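Local atomic coordinates of FYVE, RhoGEF and PH domain-containing protein 5 (Homo sapiens, PDB entry 3MPX), a protein that activates the Rho-family GTPase CDC42 by exchanging its bound GDP for GTP, and is represented here by its DH and first PH domains. Residues Ala27-Ser32 / Gln177-Asp182; Leu76-Ala81 / His120-Leu125; Arg149-Ser154 / Lys163-Arg168; Asn185-Cys188 / Ala192-Asp195; Arg259-Phe264 / Leu270-Pro275. All coordinates share one frame; numbering follows the deposited sequence.

Contact 1 (Ala27-Ser32 / Gln177-Asp182); sequences AQELLS and QVLLTD
Three first torsions bring Leu179, Leu30 and Glu29 together between two helices. Leu179 turns CG to lie beside its backbone N (chi1 -85°), which sends its forked end toward helix 21-59. Leu30 and Glu29 both swing CG away from the backbone N (chi1 -174° and -159°). They receive one prong each. On the inner side the two leucines meet methyl to methyl, Leu30 CD1 lying 3.9 Å from Leu179 CD1 as the side chains cross obliquely. On the outer side Leu179 CD2 rests against the extended chain of Glu29, carboxylate included: CB is 3.9 Å from that methyl and the carboxylate carbon CD 3.5 Å. A branched, wholly apolar residue suits the place, because one side chain can serve a buried partner and a surface one at once. Glutamate suits the rim, since the residue is exposed to solvent while its carbons can still pack along the leucine methyl.

This is helix-to-helix packing inside the DH domain, the elongated helical bundle of Rho exchange factors, and it ties helix 21-59 near its start to helix 162-184. Leu30 also lies on Arg172 and Tyr176 of the latter helix, and the neighbouring Leu31 packs on Leu90, Leu93 and Leu97 of helix 66-98. Across the contact Glu29 OE2 and Asp182 OD1 stand 6.8 Å apart, a separation at which like charges would repel only mildly. Asp182 OD2 has its own partner in His229, which joins this region to helix 218-230.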
# COMPACT_ATOMS: atom_id res chain seq x y z
N ALA A 27 2.25 -16.23 9.08
CA ALA A 27 3.05 -16.85 8.03
C ALA A 27 2.13 -17.42 6.99
O ALA A 27 2.41 -17.34 5.81
CB ALA A 27 3.93 -17.94 8.61
N GLN A 28 0.96 -17.94 7.44
CA GLN A 28 -0.09 -18.44 6.56
C GLN A 28 -0.66 -17.23 5.77
O GLN A 28 -0.82 -17.35 4.56
CB GLN A 28 -1.18 -19.17 7.36
CG GLN A 28 -0.71 -20.50 7.95
CD GLN A 28 -1.69 -21.26 8.83
OE1 GLN A 28 -1.44 -22.42 9.19
NE2 GLN A 28 -2.84 -20.65 9.20
N GLU A 29 -0.85 -16.05 6.43
CA GLU A 29 -1.31 -14.80 5.81
C GLU A 29 -0.30 -14.31 4.77
O GLU A 29 -0.68 -13.75 3.74
CB GLU A 29 -1.55 -13.70 6.86
CG GLU A 29 -2.48 -12.60 6.38
CD GLU A 29 -2.39 -11.23 7.07
OE1 GLU A 29 -2.51 -10.21 6.35
OE2 GLU A 29 -2.23 -11.19 8.31
N LEU A 30 0.98 -14.54 5.06
CA LEU A 30 2.09 -14.17 4.19
C LEU A 30 2.11 -15.07 2.97
O LEU A 30 2.24 -14.56 1.87
CB LEU A 30 3.40 -14.25 4.98
CG LEU A 30 4.67 -13.77 4.28
CD1 LEU A 30 4.65 -12.26 4.02
CD2 LEU A 30 5.91 -14.23 5.04
N LEU A 31 1.94 -16.40 3.16
CA LEU A 31 1.92 -17.35 2.05
C LEU A 31 0.74 -17.13 1.10
O LEU A 31 0.95 -17.08 -0.10
CB LEU A 31 1.93 -18.80 2.55
CG LEU A 31 1.92 -19.96 1.51
CD1 LEU A 31 3.15 -19.94 0.62
CD2 LEU A 31 1.83 -21.29 2.19
N SER A 32 -0.48 -17.00 1.62
CA SER A 32 -1.69 -16.82 0.82
C SER A 32 -1.62 -15.57 -0.05
O SER A 32 -1.95 -15.63 -1.25
CB SER A 32 -2.94 -16.81 1.70
OG SER A 32 -2.75 -16.13 2.94
N GLN A 177 6.55 -5.29 5.51
CA GLN A 177 6.77 -4.43 6.67
C GLN A 177 5.66 -4.58 7.69
O GLN A 177 5.96 -4.89 8.84
CB GLN A 177 6.88 -2.98 6.23
CG GLN A 177 8.27 -2.64 5.69
CD GLN A 177 8.45 -1.21 5.25
OE1 GLN A 177 9.58 -0.71 5.22
NE2 GLN A 177 7.37 -0.51 4.87
N VAL A 178 4.38 -4.45 7.29
CA VAL A 178 3.26 -4.58 8.25
C VAL A 178 3.13 -6.03 8.77
O VAL A 178 2.98 -6.22 9.97
CB VAL A 178 1.89 -3.98 7.81
CG1 VAL A 178 2.02 -2.56 7.31
CG2 VAL A 178 1.17 -4.84 6.78
N LEU A 179 3.22 -7.04 7.88
CA LEU A 179 3.11 -8.44 8.26
C LEU A 179 4.25 -8.86 9.17
O LEU A 179 4.00 -9.50 10.20
CB LEU A 179 3.08 -9.36 7.02
CG LEU A 179 1.73 -9.59 6.36
CD1 LEU A 179 1.86 -9.60 4.86
CD2 LEU A 179 1.13 -10.90 6.80
N LEU A 180 5.50 -8.48 8.82
CA LEU A 180 6.70 -8.86 9.54
C LEU A 180 6.78 -8.22 10.91
O LEU A 180 7.30 -8.84 11.85
CB LEU A 180 7.96 -8.63 8.71
CG LEU A 180 8.15 -9.68 7.58
CD1 LEU A 180 9.09 -9.20 6.55
CD2 LEU A 180 8.64 -11.02 8.14
N THR A 181 6.17 -7.03 11.05
CA THR A 181 6.05 -6.34 12.34
C THR A 181 5.00 -7.08 13.20
O THR A 181 5.20 -7.21 14.40
CB THR A 181 5.78 -4.87 12.13
OG1 THR A 181 6.92 -4.35 11.43
CG2 THR A 181 5.56 -4.12 13.43
N ASP A 182 3.92 -7.61 12.60
CA ASP A 182 2.94 -8.38 13.37
C ASP A 182 3.52 -9.75 13.74
O ASP A 182 3.18 -10.31 14.77
CB ASP A 182 1.61 -8.49 12.62
CG ASP A 182 0.68 -7.34 12.97
OD1 ASP A 182 -0.30 -7.57 13.71
OD2 ASP A 182 0.96 -6.20 12.53

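Contact 2 (Leu76-Ala81 / His120-Leu125); sequences LSELPA and HATHIL
Glu78, His123 and Thr122 bury the most surface here, and Glu78 touches both of the others. Its CG sits beside the backbone N and the chain bends again at chi2 (-46°), so the carboxylate folds across the Thr122 side chain at about a right angle. The Thr122 methyl CG2 is 3.4 Å from Glu78 CD, while the methylene CB of Glu78 lies 4.0 Å from His123 CB. The acid therefore works along its whole length: carbon against carbon at its root, and a polar end held by His119, which bonds OE2. Threonine fits opposite because its methyl faces the glutamate while OG1 bonds back to Asp118 O in its own helix.

The two segments belong to long helices of the DH bundle, 66-98 and 117-138; the axes of the two short segments run nearly antiparallel (154°) and approach to 9.3 Å. Replacing Glu78 by an alanine would probably leave His119 without its carboxylate partner and open a gap beside the Thr122 methyl. The next residue, Leu79, reaches His123 with a single methyl, CD2, 3.8 Å from NE2. That nitrogen is hydrogen-bonded to Tyr130, which fixes the rotation of the imidazole and satisfies a polar atom in a buried place. Histidine is apt here, giving carbon to Glu78 and a nitrogen to the tyrosine; its ring also meets Phe127 edge to face. Segment 76-81 is kinked at Leu79 and Pro80: the proline nitrogen has no hydrogen to give, and Leu79 N makes only a weak bond to Leu76 O.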
# COMPACT_ATOMS: atom_id res chain seq x y z
N LEU A 76 11.17 -1.64 -17.78
CA LEU A 76 10.36 -2.85 -17.97
C LEU A 76 11.15 -4.13 -17.74
O LEU A 76 10.53 -5.16 -17.52
CB LEU A 76 9.73 -2.89 -19.38
CG LEU A 76 8.47 -2.04 -19.56
CD1 LEU A 76 8.33 -1.57 -20.96
CD2 LEU A 76 7.26 -2.79 -19.16
N SER A 77 12.51 -4.08 -17.77
CA SER A 77 13.35 -5.27 -17.58
C SER A 77 13.30 -5.81 -16.15
O SER A 77 13.57 -6.99 -15.91
CB SER A 77 14.79 -4.99 -17.99
OG SER A 77 15.42 -4.15 -17.04
N GLU A 78 12.93 -4.94 -15.21
CA GLU A 78 12.82 -5.23 -13.79
C GLU A 78 11.66 -6.16 -13.45
O GLU A 78 11.78 -6.94 -12.51
CB GLU A 78 12.70 -3.91 -13.02
CG GLU A 78 13.97 -3.07 -13.03
CD GLU A 78 15.27 -3.83 -12.75
OE1 GLU A 78 16.25 -3.60 -13.49
OE2 GLU A 78 15.29 -4.65 -11.80
N LEU A 79 10.56 -6.10 -14.23
CA LEU A 79 9.36 -6.91 -14.00
C LEU A 79 9.65 -8.41 -14.01
O LEU A 79 9.32 -9.02 -12.99
CB LEU A 79 8.20 -6.54 -14.94
CG LEU A 79 7.72 -5.07 -14.96
CD1 LEU A 79 6.49 -4.92 -15.85
CD2 LEU A 79 7.40 -4.54 -13.55
N PRO A 80 10.31 -9.01 -15.05
CA PRO A 80 10.63 -10.46 -15.00
C PRO A 80 11.56 -10.87 -13.84
O PRO A 80 11.37 -11.93 -13.24
CB PRO A 80 11.31 -10.72 -16.35
CG PRO A 80 10.92 -9.61 -17.21
CD PRO A 80 10.75 -8.42 -16.34
N ALA A 81 12.53 -10.00 -13.50
CA ALA A 81 13.47 -10.20 -12.40
C ALA A 81 12.73 -10.25 -11.08
O ALA A 81 13.11 -11.02 -10.20
CB ALA A 81 14.49 -9.08 -12.38
N HIS A 120 13.74 -4.47 -6.90
CA HIS A 120 12.70 -3.61 -6.34
C HIS A 120 13.22 -2.16 -6.22
O HIS A 120 12.57 -1.24 -6.71
CB HIS A 120 12.20 -4.12 -4.97
CG HIS A 120 11.06 -5.08 -5.09
ND1 HIS A 120 9.81 -4.67 -5.55
CD2 HIS A 120 11.03 -6.41 -4.88
CE1 HIS A 120 9.06 -5.76 -5.56
NE2 HIS A 120 9.74 -6.82 -5.16
N ALA A 121 14.41 -1.97 -5.63
CA ALA A 121 15.06 -0.67 -5.46
C ALA A 121 15.31 0.01 -6.80
O ALA A 121 15.04 1.20 -6.96
CB ALA A 121 16.37 -0.86 -4.73
N THR A 122 15.80 -0.77 -7.78
CA THR A 122 16.09 -0.35 -9.14
C THR A 122 14.79 0.02 -9.87
O THR A 122 14.78 1.00 -10.61
CB THR A 122 16.89 -1.47 -9.82
OG1 THR A 122 18.18 -1.49 -9.23
CG2 THR A 122 17.05 -1.27 -11.30
N HIS A 123 13.71 -0.76 -9.65
CA HIS A 123 12.40 -0.52 -10.26
C HIS A 123 11.82 0.78 -9.76
O HIS A 123 11.40 1.60 -10.57
CB HIS A 123 11.44 -1.69 -9.99
CG HIS A 123 10.08 -1.52 -10.61
ND1 HIS A 123 8.92 -1.72 -9.87
CD2 HIS A 123 9.74 -1.19 -11.88
CE1 HIS A 123 7.92 -1.52 -10.71
NE2 HIS A 123 8.36 -1.19 -11.93
N ILE A 124 11.84 0.98 -8.43
CA ILE A 124 11.37 2.17 -7.72
C ILE A 124 12.09 3.42 -8.26
O ILE A 124 11.41 4.39 -8.57
CB ILE A 124 11.64 1.95 -6.20
CG1 ILE A 124 10.49 1.15 -5.54
CG2 ILE A 124 11.89 3.27 -5.47
CD1 ILE A 124 10.84 0.48 -4.24
N LEU A 125 13.44 3.37 -8.39
CA LEU A 125 14.30 4.47 -8.84
C LEU A 125 13.95 5.01 -10.22
O LEU A 125 14.14 6.21 -10.45
CB LEU A 125 15.80 4.08 -8.83
CG LEU A 125 16.49 3.96 -7.45
CD1 LEU A 125 17.78 3.30 -7.57
CD2 LEU A 125 16.65 5.29 -6.77

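Contact 3 (Arg149-Ser154 / Lys163-Arg168); sequences REFEQS and KHRLLR
The guanidinium of Arg165 has Glu152 CA over one face and Ser154 N at its edge, in the plane. The ring of Phe151 is turned 54° from that plane, and the two side chains slide past each other in opposite directions. What touches the ring is the aliphatic part of the arginine: Arg165 CD lies 3.6 Å from Phe151 CZ. The charged end lies farther off, Arg165 CZ being 5.4 Å from the centroid of the Phe151 ring, which allows at most a weak cation-pi attraction. A bend at chi3 (-78°) carries the guanidinium past the ring to the backbone, where Arg165 NH2 makes a weak hydrogen bond to Glu152 O at 3.1 Å.

In the DH bundle this joins the C-terminal part of helix 142-152, and the residues after it, to the start of helix 162-184. Carbonyls gather at a helix C-terminus, and a cation is well matched to their negative end. A leucine in place of Arg165 would probably leave Glu152 O without this donor and take the positive charge from the helix end. Phe151, buried, continues inward to Phe48 and Leu44 of helix 21-59, whereas Glu152 OE2 bonds weakly to Ala162 N and stands 6.7 Å from Arg165 NH2.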
# COMPACT_ATOMS: atom_id res chain seq x y z
N ARG A 149 -3.62 -0.37 -24.07
CA ARG A 149 -5.09 -0.58 -24.04
C ARG A 149 -5.35 -2.04 -23.67
O ARG A 149 -5.91 -2.28 -22.59
CB ARG A 149 -5.74 -0.30 -25.41
CG ARG A 149 -5.92 1.18 -25.76
CD ARG A 149 -6.93 1.41 -26.87
NE ARG A 149 -6.67 0.63 -28.09
CZ ARG A 149 -5.84 1.00 -29.07
NH1 ARG A 149 -5.15 2.13 -28.97
NH2 ARG A 149 -5.68 0.23 -30.14
N GLU A 150 -4.86 -3.00 -24.51
CA GLU A 150 -4.96 -4.46 -24.34
C GLU A 150 -4.65 -4.93 -22.90
O GLU A 150 -5.21 -5.93 -22.45
CB GLU A 150 -4.03 -5.19 -25.33
N PHE A 151 -3.76 -4.21 -22.20
CA PHE A 151 -3.42 -4.52 -20.83
C PHE A 151 -4.44 -3.89 -19.90
O PHE A 151 -5.03 -4.62 -19.11
CB PHE A 151 -1.99 -4.07 -20.48
CG PHE A 151 -1.70 -4.02 -18.99
CD1 PHE A 151 -1.66 -5.20 -18.24
CD2 PHE A 151 -1.45 -2.82 -18.35
CE1 PHE A 151 -1.38 -5.15 -16.87
CE2 PHE A 151 -1.17 -2.78 -16.99
CZ PHE A 151 -1.14 -3.94 -16.26
N GLU A 152 -4.68 -2.54 -20.01
CA GLU A 152 -5.65 -1.74 -19.21
C GLU A 152 -7.08 -2.37 -19.21
O GLU A 152 -7.93 -2.01 -18.40
CB GLU A 152 -5.68 -0.28 -19.68
CG GLU A 152 -4.44 0.50 -19.29
CD GLU A 152 -4.38 1.96 -19.73
OE1 GLU A 152 -4.81 2.27 -20.86
OE2 GLU A 152 -3.82 2.77 -18.96
N GLN A 153 -7.29 -3.32 -20.13
CA GLN A 153 -8.47 -4.14 -20.33
C GLN A 153 -8.62 -5.12 -19.15
O GLN A 153 -9.74 -5.30 -18.65
CB GLN A 153 -8.28 -4.93 -21.64
CG GLN A 153 -9.50 -5.67 -22.15
CD GLN A 153 -9.09 -6.68 -23.18
OE1 GLN A 153 -8.59 -7.77 -22.85
NE2 GLN A 153 -9.29 -6.35 -24.45
N SER A 154 -7.47 -5.73 -18.70
CA SER A 154 -7.26 -6.74 -17.65
C SER A 154 -7.56 -8.13 -18.18
O SER A 154 -7.08 -8.49 -19.25
CB SER A 154 -8.01 -6.44 -16.34
OG SER A 154 -9.40 -6.71 -16.38
N LYS A 163 0.13 2.97 -14.65
CA LYS A 163 0.89 3.52 -13.51
C LYS A 163 0.22 3.19 -12.16
O LYS A 163 0.90 3.00 -11.16
CB LYS A 163 1.10 5.05 -13.63
N HIS A 164 -1.11 3.11 -12.15
CA HIS A 164 -1.84 2.76 -10.95
C HIS A 164 -1.75 1.25 -10.70
O HIS A 164 -1.60 0.81 -9.56
CB HIS A 164 -3.30 3.22 -10.99
CG HIS A 164 -3.94 3.11 -9.66
ND1 HIS A 164 -4.67 1.98 -9.30
CD2 HIS A 164 -3.81 3.92 -8.58
CE1 HIS A 164 -5.01 2.17 -8.03
NE2 HIS A 164 -4.52 3.32 -7.56
N ARG A 165 -1.86 0.47 -11.77
CA ARG A 165 -1.79 -0.98 -11.73
C ARG A 165 -0.35 -1.49 -11.41
O ARG A 165 -0.18 -2.67 -11.10
CB ARG A 165 -2.31 -1.56 -13.07
CG ARG A 165 -3.21 -2.77 -12.87
CD ARG A 165 -3.96 -3.17 -14.12
NE ARG A 165 -5.12 -2.31 -14.38
CZ ARG A 165 -6.11 -2.62 -15.22
NH1 ARG A 165 -6.10 -3.78 -15.88
NH2 ARG A 165 -7.12 -1.78 -15.40
N LEU A 166 0.68 -0.60 -11.47
CA LEU A 166 2.06 -0.99 -11.15
C LEU A 166 2.48 -0.59 -9.74
O LEU A 166 3.48 -1.12 -9.24
CB LEU A 166 3.07 -0.51 -12.20
CG LEU A 166 3.11 -1.40 -13.43
CD1 LEU A 166 3.11 -0.58 -14.66
CD2 LEU A 166 4.26 -2.38 -13.39
N LEU A 167 1.70 0.29 -9.06
CA LEU A 167 1.92 0.63 -7.66
C LEU A 167 1.76 -0.68 -6.87
O LEU A 167 2.44 -0.87 -5.85
CB LEU A 167 0.85 1.63 -7.15
CG LEU A 167 0.77 3.03 -7.76
CD1 LEU A 167 -0.49 3.72 -7.32
CD2 LEU A 167 1.95 3.89 -7.35
N ARG A 168 0.85 -1.57 -7.36
CA ARG A 168 0.54 -2.88 -6.80
C ARG A 168 1.79 -3.77 -6.67
O ARG A 168 1.87 -4.57 -5.73
CB ARG A 168 -0.57 -3.57 -7.61
CG ARG A 168 -1.98 -3.30 -7.09
CD ARG A 168 -3.02 -3.66 -8.12
NE ARG A 168 -3.93 -2.54 -8.41
CZ ARG A 168 -4.89 -2.56 -9.33
NH1 ARG A 168 -5.08 -3.65 -10.07
NH2 ARG A 168 -5.66 -1.50 -9.52

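Contact 4 (Asn185-Cys188 / Ala192-Asp195); sequences NNLC and AEYD
Carbon contacts come first, and Leu187 makes them against Glu193 and Tyr194. With CG beside its backbone N (chi1 -65°), Leu187 pushes CD1 against the first turn of the helix. There the methyl lies 3.6 Å from Glu193 CG and equally close to backbone atoms, among them Tyr194 N. A leucine suits this loop position because its branched end can lie on both side chain and main chain. Its root serves as well: Leu187 CB approaches the rim of the Tyr194 ring, near the ring plane, 4.2 Å from CD1.

The second kind of contact is a backbone oxygen against carbon. Cys188 O comes within 3.3 Å of Tyr194 CB and lies obliquely to the ring; it is van der Waals packing. Tyr194 holds its ring away from its own backbone N (chi1 180°), which directs it back toward the loop.

The main polar bonding is that of the Glu193 side chain, and its partners lie beyond the two segments. OE1 has three hydrogen-bond partners: the hydroxyl of Tyr183 and the backbone nitrogens of Val106 and Ala107. That gathering of polar groups is likely to stabilise the buried carboxylate as an anion.

The arrangement is a short connection between two consecutive helices of the DH domain. Residues 185-188 leave helix 162-184, residues 192-195 begin helix 192-214, and Asn186 rests on Arg22, Ala23 and Ile26 of helix 21-59.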
# COMPACT_ATOMS: atom_id res chain seq x y z
N ASN A 185 6.07 -9.24 16.85
CA ASN A 185 5.35 -9.03 18.12
C ASN A 185 4.90 -10.33 18.78
O ASN A 185 4.60 -10.34 19.98
CB ASN A 185 4.15 -8.10 17.95
CG ASN A 185 4.49 -6.74 17.46
OD1 ASN A 185 5.60 -6.24 17.60
ND2 ASN A 185 3.52 -6.11 16.82
N ASN A 186 4.86 -11.43 18.02
CA ASN A 186 4.48 -12.73 18.54
C ASN A 186 5.68 -13.66 18.69
O ASN A 186 5.51 -14.80 19.12
CB ASN A 186 3.42 -13.34 17.67
CG ASN A 186 2.16 -12.56 17.69
OD1 ASN A 186 1.43 -12.52 18.68
ND2 ASN A 186 1.87 -11.93 16.58
N LEU A 187 6.89 -13.19 18.36
CA LEU A 187 8.09 -14.00 18.50
C LEU A 187 8.72 -13.79 19.87
O LEU A 187 8.48 -12.75 20.51
CB LEU A 187 9.14 -13.72 17.39
CG LEU A 187 8.79 -14.07 15.93
CD1 LEU A 187 9.96 -13.81 15.04
CD2 LEU A 187 8.37 -15.50 15.76
N CYS A 188 9.53 -14.77 20.31
CA CYS A 188 10.23 -14.66 21.58
C CYS A 188 11.37 -13.66 21.36
O CYS A 188 12.18 -13.89 20.45
CB CYS A 188 10.76 -16.01 22.04
SG CYS A 188 11.60 -15.96 23.64
N ALA A 192 16.50 -16.69 17.43
CA ALA A 192 17.24 -16.49 16.18
C ALA A 192 16.27 -15.96 15.09
O ALA A 192 16.71 -15.31 14.14
CB ALA A 192 17.86 -17.80 15.74
N GLU A 193 14.95 -16.21 15.26
CA GLU A 193 13.90 -15.77 14.34
C GLU A 193 13.50 -14.31 14.60
O GLU A 193 13.22 -13.60 13.64
CB GLU A 193 12.70 -16.73 14.40
CG GLU A 193 11.64 -16.56 13.33
CD GLU A 193 11.96 -16.88 11.88
OE1 GLU A 193 11.03 -16.78 11.05
OE2 GLU A 193 13.13 -17.21 11.57
N TYR A 194 13.50 -13.86 15.88
CA TYR A 194 13.21 -12.45 16.25
C TYR A 194 14.29 -11.57 15.64
O TYR A 194 14.00 -10.48 15.14
CB TYR A 194 13.16 -12.27 17.78
CG TYR A 194 12.87 -10.86 18.25
CD1 TYR A 194 11.59 -10.48 18.63
CD2 TYR A 194 13.89 -9.92 18.38
CE1 TYR A 194 11.32 -9.18 19.07
CE2 TYR A 194 13.64 -8.63 18.83
CZ TYR A 194 12.34 -8.25 19.15
OH TYR A 194 12.10 -6.97 19.57
N ASP A 195 15.55 -12.06 15.68
CA ASP A 195 16.73 -11.42 15.13
C ASP A 195 16.64 -11.31 13.62
O ASP A 195 16.77 -10.20 13.08
CB ASP A 195 17.99 -12.18 15.56
CG ASP A 195 18.60 -11.66 16.86
OD1 ASP A 195 17.82 -11.26 17.77
OD2 ASP A 195 19.85 -11.62 16.96

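Contact 5 (Arg259-Phe264 / Leu270-Pro275); sequences RPRHLF and LLYTYP
Arg261 is a bump lodged between two tyrosines of the partner strand, Tyr272 and Tyr274. Bent at chi2 (-73°), it doubles back so that CD lies 3.8 Å from Tyr272 CE1, and NH2 is 3.7 Å from Tyr274 CD1. Its guanidinium stands nearly perpendicular to both rings. Farther along the same face Leu263 fills the space beside Tyr272, the two side chains pointing the same way with CD2 of each 3.5 Å apart.

On the face of His262, Phe264, Leu271 and Thr273, the Thr273 methyl CG2 abuts the edge of the Phe264 ring at 3.9 Å from CD2. His262 CD2 covers part of that ring's face, toward the rim, and Leu271 packs against Phe264 CB. The imidazole is pinned by Thr249 and Glu247 and stacks on Tyr281.

The strands form an antiparallel hairpin of the PH-domain sheet; the segments' N-to-C directions are 133° apart, well short of 180°, as in a twisted hairpin. Phe264 and Leu271 are a hydrogen-bonded pair, linked both ways, and Leu263 with Tyr272 a non-hydrogen-bonded one. His262 O takes two donors, Thr273 N at 2.9 Å and Thr273 OG1 at 2.8 Å, from opposite faces of its plane. Chemically, threonine thus adds a second clamp where the return bond, His262 N to Thr273 O, is weak. Beyond it Pro275 has no N-H to offer, Pro260 O takes a weak bond from Arg261 NE of its own strand, and Pro260 makes apolar contacts with Tyr274 and Pro275.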
# COMPACT_ATOMS: atom_id res chain seq x y z
N ARG A 259 -17.89 9.54 23.52
CA ARG A 259 -17.18 8.33 23.09
C ARG A 259 -16.15 8.64 22.00
O ARG A 259 -16.47 9.39 21.07
CB ARG A 259 -18.17 7.24 22.63
CG ARG A 259 -18.65 6.35 23.77
N PRO A 260 -14.91 8.11 22.10
CA PRO A 260 -13.87 8.45 21.11
C PRO A 260 -14.02 7.81 19.72
O PRO A 260 -14.29 6.61 19.59
CB PRO A 260 -12.59 7.96 21.77
CG PRO A 260 -13.02 6.83 22.64
CD PRO A 260 -14.38 7.23 23.16
N ARG A 261 -13.80 8.63 18.68
CA ARG A 261 -13.84 8.18 17.29
C ARG A 261 -12.58 8.67 16.56
O ARG A 261 -12.33 9.88 16.52
CB ARG A 261 -15.14 8.65 16.57
CG ARG A 261 -16.46 8.14 17.16
CD ARG A 261 -16.76 6.67 16.91
NE ARG A 261 -16.60 5.84 18.11
CZ ARG A 261 -17.61 5.44 18.89
NH1 ARG A 261 -18.86 5.78 18.60
NH2 ARG A 261 -17.37 4.68 19.96
N HIS A 262 -11.79 7.72 15.99
CA HIS A 262 -10.58 8.07 15.26
C HIS A 262 -10.88 8.27 13.80
O HIS A 262 -11.44 7.38 13.18
CB HIS A 262 -9.47 7.02 15.47
CG HIS A 262 -8.14 7.50 15.02
ND1 HIS A 262 -7.33 8.25 15.85
CD2 HIS A 262 -7.56 7.43 13.79
CE1 HIS A 262 -6.27 8.57 15.12
NE2 HIS A 262 -6.37 8.10 13.87
N LEU A 263 -10.51 9.44 13.24
CA LEU A 263 -10.81 9.83 11.85
C LEU A 263 -9.65 9.77 10.85
O LEU A 263 -8.67 10.52 11.01
CB LEU A 263 -11.35 11.29 11.80
CG LEU A 263 -12.57 11.72 12.62
CD1 LEU A 263 -13.06 13.04 12.13
CD2 LEU A 263 -13.71 10.71 12.53
N PHE A 264 -9.82 9.02 9.72
CA PHE A 264 -8.85 9.02 8.62
C PHE A 264 -9.44 9.79 7.43
O PHE A 264 -10.30 9.26 6.72
CB PHE A 264 -8.45 7.60 8.22
CG PHE A 264 -7.76 6.78 9.26
CD1 PHE A 264 -6.38 6.87 9.45
CD2 PHE A 264 -8.47 5.87 10.04
CE1 PHE A 264 -5.74 6.07 10.39
CE2 PHE A 264 -7.81 5.07 11.00
CZ PHE A 264 -6.46 5.18 11.16
N LEU A 270 -13.94 9.52 3.82
CA LEU A 270 -13.67 9.79 5.24
C LEU A 270 -13.92 8.55 6.09
O LEU A 270 -15.08 8.16 6.27
CB LEU A 270 -14.46 10.99 5.79
CG LEU A 270 -14.22 11.36 7.26
CD1 LEU A 270 -13.39 12.62 7.38
CD2 LEU A 270 -15.52 11.53 8.02
N LEU A 271 -12.84 7.95 6.61
CA LEU A 271 -12.97 6.79 7.49
C LEU A 271 -13.29 7.29 8.88
O LEU A 271 -12.66 8.24 9.38
CB LEU A 271 -11.73 5.89 7.48
CG LEU A 271 -11.16 5.41 6.13
CD1 LEU A 271 -10.01 4.43 6.35
CD2 LEU A 271 -12.21 4.74 5.25
N TYR A 272 -14.34 6.69 9.47
CA TYR A 272 -14.90 6.99 10.79
C TYR A 272 -14.70 5.72 11.57
O TYR A 272 -15.31 4.70 11.24
CB TYR A 272 -16.39 7.34 10.65
CG TYR A 272 -17.05 7.88 11.89
CD1 TYR A 272 -17.96 7.11 12.61
CD2 TYR A 272 -16.83 9.19 12.30
CE1 TYR A 272 -18.61 7.63 13.73
CE2 TYR A 272 -17.45 9.70 13.43
CZ TYR A 272 -18.36 8.92 14.14
OH TYR A 272 -18.98 9.45 15.24
N THR A 273 -13.77 5.73 12.52
CA THR A 273 -13.42 4.51 13.25
C THR A 273 -13.58 4.67 14.79
O THR A 273 -14.05 5.71 15.28
CB THR A 273 -11.97 3.98 12.85
OG1 THR A 273 -10.95 4.62 13.61
CG2 THR A 273 -11.64 4.13 11.37
N TYR A 274 -13.20 3.61 15.53
CA TYR A 274 -13.15 3.55 16.98
C TYR A 274 -11.76 3.01 17.39
O TYR A 274 -11.41 1.87 17.04
CB TYR A 274 -14.26 2.67 17.59
CG TYR A 274 -13.96 2.26 19.01
CD1 TYR A 274 -13.97 3.19 20.05
CD2 TYR A 274 -13.61 0.95 19.32
CE1 TYR A 274 -13.66 2.82 21.36
CE2 TYR A 274 -13.27 0.57 20.62
CZ TYR A 274 -13.31 1.51 21.64
OH TYR A 274 -13.01 1.15 22.93
N PRO A 275 -11.00 3.78 18.18
CA PRO A 275 -9.68 3.30 18.60
C PRO A 275 -9.73 2.22 19.68
O PRO A 275 -10.24 2.45 20.77
CB PRO A 275 -8.96 4.56 19.09
CG PRO A 275 -10.01 5.56 19.34
CD PRO A 275 -11.28 5.15 18.68

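Contacts 1 to 4 all lie in the helical DH domain, and contact 5 lies in the first PH domain, its centre about 25 to 38 Å from theirs. Helix 162-184 is the common thread: contacts 1 and 3 use it, with centres about 26 Å apart, and contact 4 begins just beyond its end, its centre about 13 Å from that of contact 1. Contact 1 brackets contacts 2 and 3 in sequence, so it closes a long span of helices; contacts 4 and 5 follow in series. Contacts 2 and 3 meet directly, Leu79 CD2 lying 3.8 Å from Leu166 CD2. The exchange-factor bundle is thus fastened at several levels along its length, while the hairpin belongs to a separate module.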